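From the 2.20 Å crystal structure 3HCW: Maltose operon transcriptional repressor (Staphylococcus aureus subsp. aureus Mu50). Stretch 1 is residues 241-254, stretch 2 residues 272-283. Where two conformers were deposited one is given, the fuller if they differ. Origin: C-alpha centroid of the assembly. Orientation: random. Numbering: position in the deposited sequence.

Stretch 1, residues 241-254: TCIDIKPRMLGQQA
Stretch 2 (272-283) LVIIDTELKIRK

Two stretches of one chain meet twice, first as paired strands and then as a helix laid over a strand, burying 832 Å² in all. Strand 241-244 runs antiparallel to strand 278-280, their axes 157° apart and 4.5 Å at closest approach. Past the loop residue I245, K246 takes a left-handed backbone (phi/psi 46/61) and occupies the N-cap position, right before helix 247-254, which runs at 156° to strand 272-275 with the axes 9.4 Å apart.

Backbone hydrogen bonds fix the register. C242 and K280 form a hydrogen-bonded pair (CA-CA 5.4 Å), C242 N to K280 O at 3.1 Å and K280 N to C242 O at 2.8 Å. D244 and E278 form the next (CA-CA 5.0 Å), D244 N to E278 O at 2.7 Å and E278 N to D244 O at 3.1 Å. Between them I243 faces L279 as a non-hydrogen-bonded pair, CA-CA 4.4 Å. A side chain then extends the ladder: T241, chi1 m, accepts from the backbone, R282 N to T241 OG1 at 2.8 Å and nearly linear.

The charged network lies on the sheet face that carries C242, D244, E278 and K280. D244 (chi1 t) and E278 (t, t) each serve two lysines, K246 (m, m, t, t) and K280 (chi1 m, chi2 near -92°, then t, m). K280 NZ reaches D244 OD2 at 3.0 Å, a diagonal salt bridge, while K246 NZ bridges to E278 OE1 at 2.9 Å and to D244 OD2 at 2.7 Å. A weak bond from K280 NZ to E278 OE1, 3.0 Å, completes the cluster. Opposite charges alternate around it, so K246 NZ and K280 NZ can lie 3.7 Å apart with carboxylate oxygens bound to both. D244 also braces the turn, its OD1 accepting from K246 N at 3.2 Å. On the same face, C242 SG (chi1 p) sits 3.2 Å from R282 NH1, at the edge of the guanidinium near its plane.

The other face, which carries I243 and L279, and the helix interface are mostly apolar. I243 (m, m) brings CD1 to 4.0 Å from L279 CD1 (L279 t, p), and its CG2 to 3.6 Å from T277 CB. I275, chi1 m with chi2 near 96°, points toward the helix and loses 113 Å² to stretch 1. Its CG2 meets K246 CB at 3.7 Å; its CG1 meets M249 CE, and its CD1 meets both L250 CD2 and Q253 CG, each at 3.8 Å. I275 therefore packs against residues spaced three and four apart, K246, M249, L250 and Q253, over about two turns of one side of the helix. Two residues back along the strand, V273 CG1 touches Q253 OE1 at 3.8 Å, while the intervening I274 points away.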

# COMPACT_ATOMS: atom_id res chain seq x y z
N THR A 241 7.18 -12.46 -10.24
CA THR A 241 6.17 -13.35 -10.76
C THR A 241 5.17 -13.61 -9.65
O THR A 241 5.54 -13.89 -8.50
CB THR A 241 6.82 -14.64 -11.26
OG1 THR A 241 7.62 -14.34 -12.41
CG2 THR A 241 5.80 -15.68 -11.62
N CYS A 242 3.89 -13.48 -10.00
CA CYS A 242 2.83 -13.65 -9.02
C CYS A 242 1.48 -13.96 -9.61
O CYS A 242 1.23 -13.81 -10.81
CB CYS A 242 2.73 -12.44 -8.07
SG CYS A 242 2.99 -10.87 -8.83
N ILE A 243 0.64 -14.48 -8.73
CA ILE A 243 -0.73 -14.80 -9.05
C ILE A 243 -1.59 -13.60 -8.70
O ILE A 243 -1.64 -13.17 -7.54
CB ILE A 243 -1.21 -16.03 -8.24
CG1 ILE A 243 -0.36 -17.27 -8.53
CG2 ILE A 243 -2.68 -16.30 -8.53
CD1 ILE A 243 -0.51 -17.84 -9.97
N ASP A 244 -2.25 -13.04 -9.71
CA ASP A 244 -3.23 -11.98 -9.52
C ASP A 244 -4.56 -12.58 -9.01
O ASP A 244 -5.19 -13.36 -9.70
CB ASP A 244 -3.43 -11.25 -10.85
CG ASP A 244 -4.38 -10.07 -10.76
OD1 ASP A 244 -4.83 -9.73 -9.64
OD2 ASP A 244 -4.67 -9.49 -11.82
N ILE A 245 -4.98 -12.22 -7.80
CA ILE A 245 -6.15 -12.88 -7.21
C ILE A 245 -7.41 -12.00 -7.24
O ILE A 245 -8.40 -12.28 -6.55
CB ILE A 245 -5.86 -13.42 -5.79
CG1 ILE A 245 -5.60 -12.29 -4.79
CG2 ILE A 245 -4.69 -14.39 -5.82
CD1 ILE A 245 -5.49 -12.75 -3.35
N LYS A 246 -7.35 -10.96 -8.09
CA LYS A 246 -8.45 -10.03 -8.37
C LYS A 246 -9.20 -9.53 -7.12
O LYS A 246 -10.40 -9.79 -6.98
CB LYS A 246 -9.43 -10.68 -9.36
CG LYS A 246 -8.79 -11.51 -10.47
CD LYS A 246 -8.22 -10.65 -11.59
CE LYS A 246 -7.42 -11.50 -12.56
NZ LYS A 246 -6.51 -10.67 -13.41
N PRO A 247 -8.49 -8.84 -6.20
CA PRO A 247 -9.14 -8.43 -4.94
C PRO A 247 -10.27 -7.39 -5.10
O PRO A 247 -11.24 -7.39 -4.32
CB PRO A 247 -7.97 -7.90 -4.10
CG PRO A 247 -6.90 -7.51 -5.10
CD PRO A 247 -7.07 -8.44 -6.27
N ARG A 248 -10.17 -6.54 -6.12
CA ARG A 248 -11.24 -5.58 -6.41
C ARG A 248 -12.49 -6.30 -6.90
O ARG A 248 -13.60 -5.92 -6.52
CB ARG A 248 -10.78 -4.52 -7.40
CG ARG A 248 -11.65 -3.29 -7.38
CD ARG A 248 -11.02 -2.17 -8.17
NE ARG A 248 -11.95 -1.06 -8.32
CZ ARG A 248 -11.63 0.12 -8.83
NH1 ARG A 248 -12.56 1.07 -8.92
NH2 ARG A 248 -10.40 0.35 -9.25
N MET A 249 -12.31 -7.34 -7.72
CA MET A 249 -13.40 -8.21 -8.15
C MET A 249 -14.03 -8.96 -6.97
O MET A 249 -15.24 -8.99 -6.85
CB MET A 249 -12.93 -9.24 -9.19
CG MET A 249 -13.30 -8.93 -10.63
SD MET A 249 -13.08 -10.37 -11.71
CE MET A 249 -14.52 -11.35 -11.29
N LEU A 250 -13.19 -9.56 -6.12
CA LEU A 250 -13.69 -10.24 -4.91
C LEU A 250 -14.60 -9.33 -4.07
O LEU A 250 -15.67 -9.75 -3.63
CB LEU A 250 -12.53 -10.71 -4.03
CG LEU A 250 -11.69 -11.92 -4.47
CD1 LEU A 250 -10.30 -11.82 -3.87
CD2 LEU A 250 -12.35 -13.24 -4.07
N GLY A 251 -14.17 -8.08 -3.89
CA GLY A 251 -14.92 -7.09 -3.13
C GLY A 251 -16.24 -6.69 -3.77
O GLY A 251 -17.27 -6.62 -3.10
N GLN A 252 -16.20 -6.44 -5.08
CA GLN A 252 -17.41 -6.10 -5.83
C GLN A 252 -18.43 -7.23 -5.75
O GLN A 252 -19.61 -6.96 -5.54
CB GLN A 252 -17.09 -5.78 -7.30
CG GLN A 252 -16.39 -4.44 -7.49
CD GLN A 252 -15.89 -4.23 -8.92
OE1 GLN A 252 -15.99 -5.12 -9.76
NE2 GLN A 252 -15.36 -3.04 -9.18
N GLN A 253 -17.97 -8.47 -5.89
CA GLN A 253 -18.84 -9.65 -5.81
C GLN A 253 -19.45 -9.84 -4.40
O GLN A 253 -20.61 -10.22 -4.27
CB GLN A 253 -18.08 -10.91 -6.22
CG GLN A 253 -17.68 -10.97 -7.69
CD GLN A 253 -18.86 -11.21 -8.61
OE1 GLN A 253 -19.66 -12.13 -8.39
NE2 GLN A 253 -18.98 -10.40 -9.65
N ALA A 254 -18.66 -9.56 -3.36
CA ALA A 254 -19.15 -9.65 -1.99
C ALA A 254 -20.19 -8.57 -1.71
O ALA A 254 -21.19 -8.82 -1.03
CB ALA A 254 -18.00 -9.54 -1.00
N LEU A 272 -21.18 -20.62 -3.00
CA LEU A 272 -19.78 -20.30 -3.22
C LEU A 272 -19.57 -19.62 -4.57
O LEU A 272 -19.99 -20.14 -5.60
CB LEU A 272 -18.91 -21.57 -3.13
CG LEU A 272 -17.38 -21.50 -3.25
CD1 LEU A 272 -16.76 -20.55 -2.24
CD2 LEU A 272 -16.79 -22.88 -3.08
N VAL A 273 -18.96 -18.44 -4.54
CA VAL A 273 -18.66 -17.73 -5.78
C VAL A 273 -17.14 -17.77 -5.94
O VAL A 273 -16.41 -17.38 -5.03
CB VAL A 273 -19.19 -16.27 -5.78
CG1 VAL A 273 -18.81 -15.55 -7.08
CG2 VAL A 273 -20.71 -16.23 -5.58
N ILE A 274 -16.68 -18.28 -7.08
CA ILE A 274 -15.26 -18.43 -7.33
C ILE A 274 -14.78 -17.39 -8.36
O ILE A 274 -15.33 -17.28 -9.46
CB ILE A 274 -14.90 -19.89 -7.72
CG1 ILE A 274 -15.19 -20.86 -6.54
CG2 ILE A 274 -13.44 -20.02 -8.20
CD1 ILE A 274 -14.14 -20.87 -5.40
N ILE A 275 -13.78 -16.60 -7.97
CA ILE A 275 -13.14 -15.61 -8.84
C ILE A 275 -11.84 -16.21 -9.38
O ILE A 275 -10.99 -16.66 -8.61
CB ILE A 275 -12.91 -14.26 -8.08
CG1 ILE A 275 -14.18 -13.43 -8.07
CG2 ILE A 275 -11.80 -13.41 -8.70
CD1 ILE A 275 -14.99 -13.58 -6.83
N ASP A 276 -11.72 -16.23 -10.71
CA ASP A 276 -10.55 -16.80 -11.40
C ASP A 276 -9.31 -15.96 -11.15
O ASP A 276 -9.39 -14.74 -11.08
CB ASP A 276 -10.78 -16.87 -12.92
CG ASP A 276 -11.86 -17.88 -13.32
OD1 ASP A 276 -12.08 -18.89 -12.61
OD2 ASP A 276 -12.48 -17.65 -14.38
N THR A 277 -8.17 -16.62 -11.04
CA THR A 277 -6.90 -15.93 -10.84
C THR A 277 -6.06 -15.95 -12.12
O THR A 277 -6.42 -16.61 -13.10
CB THR A 277 -6.12 -16.56 -9.68
OG1 THR A 277 -5.74 -17.89 -10.04
CG2 THR A 277 -6.97 -16.59 -8.39
N GLU A 278 -4.95 -15.23 -12.12
CA GLU A 278 -4.11 -15.14 -13.30
C GLU A 278 -2.63 -15.00 -12.92
O GLU A 278 -2.24 -14.09 -12.20
CB GLU A 278 -4.56 -13.96 -14.17
CG GLU A 278 -3.65 -13.65 -15.34
CD GLU A 278 -4.08 -12.41 -16.13
OE1 GLU A 278 -4.95 -11.65 -15.65
OE2 GLU A 278 -3.53 -12.19 -17.23
N LEU A 279 -1.83 -15.94 -13.42
CA LEU A 279 -0.38 -15.85 -13.34
C LEU A 279 0.13 -14.68 -14.19
O LEU A 279 -0.24 -14.54 -15.35
CB LEU A 279 0.25 -17.17 -13.80
CG LEU A 279 1.78 -17.25 -13.90
CD1 LEU A 279 2.42 -17.18 -12.54
CD2 LEU A 279 2.21 -18.50 -14.63
N LYS A 280 0.96 -13.84 -13.57
CA LYS A 280 1.69 -12.77 -14.24
C LYS A 280 3.18 -13.09 -14.11
O LYS A 280 3.75 -12.99 -13.02
CB LYS A 280 1.42 -11.40 -13.57
CG LYS A 280 -0.04 -10.96 -13.48
CD LYS A 280 -0.44 -10.11 -14.69
CE LYS A 280 -1.68 -9.26 -14.40
NZ LYS A 280 -2.88 -10.08 -14.10
N ILE A 281 3.81 -13.48 -15.23
CA ILE A 281 5.23 -13.84 -15.25
C ILE A 281 6.11 -12.61 -15.35
O ILE A 281 5.91 -11.76 -16.22
CB ILE A 281 5.54 -14.80 -16.42
CG1 ILE A 281 4.63 -16.03 -16.33
CG2 ILE A 281 7.03 -15.20 -16.41
CD1 ILE A 281 4.62 -16.91 -17.60
N ARG A 282 7.07 -12.50 -14.43
CA ARG A 282 7.99 -11.37 -14.43
C ARG A 282 9.44 -11.88 -14.32
O ARG A 282 9.68 -13.08 -14.45
CB ARG A 282 7.64 -10.38 -13.31
CG ARG A 282 6.26 -9.73 -13.44
CD ARG A 282 6.18 -8.36 -12.77
NE ARG A 282 4.83 -7.77 -12.93
CZ ARG A 282 3.81 -8.03 -12.12
NH1 ARG A 282 3.96 -8.84 -11.07
NH2 ARG A 282 2.62 -7.49 -12.35
N LYS A 283 10.38 -10.97 -14.07
CA LYS A 283 11.82 -11.29 -14.08
C LYS A 283 12.24 -12.36 -13.05
O LYS A 283 13.14 -13.17 -13.32
CB LYS A 283 12.63 -9.99 -13.93
CG LYS A 283 14.12 -10.13 -13.52
CD LYS A 283 15.01 -10.69 -14.64
CE LYS A 283 15.50 -9.61 -15.59
NZ LYS A 283 16.29 -10.19 -16.71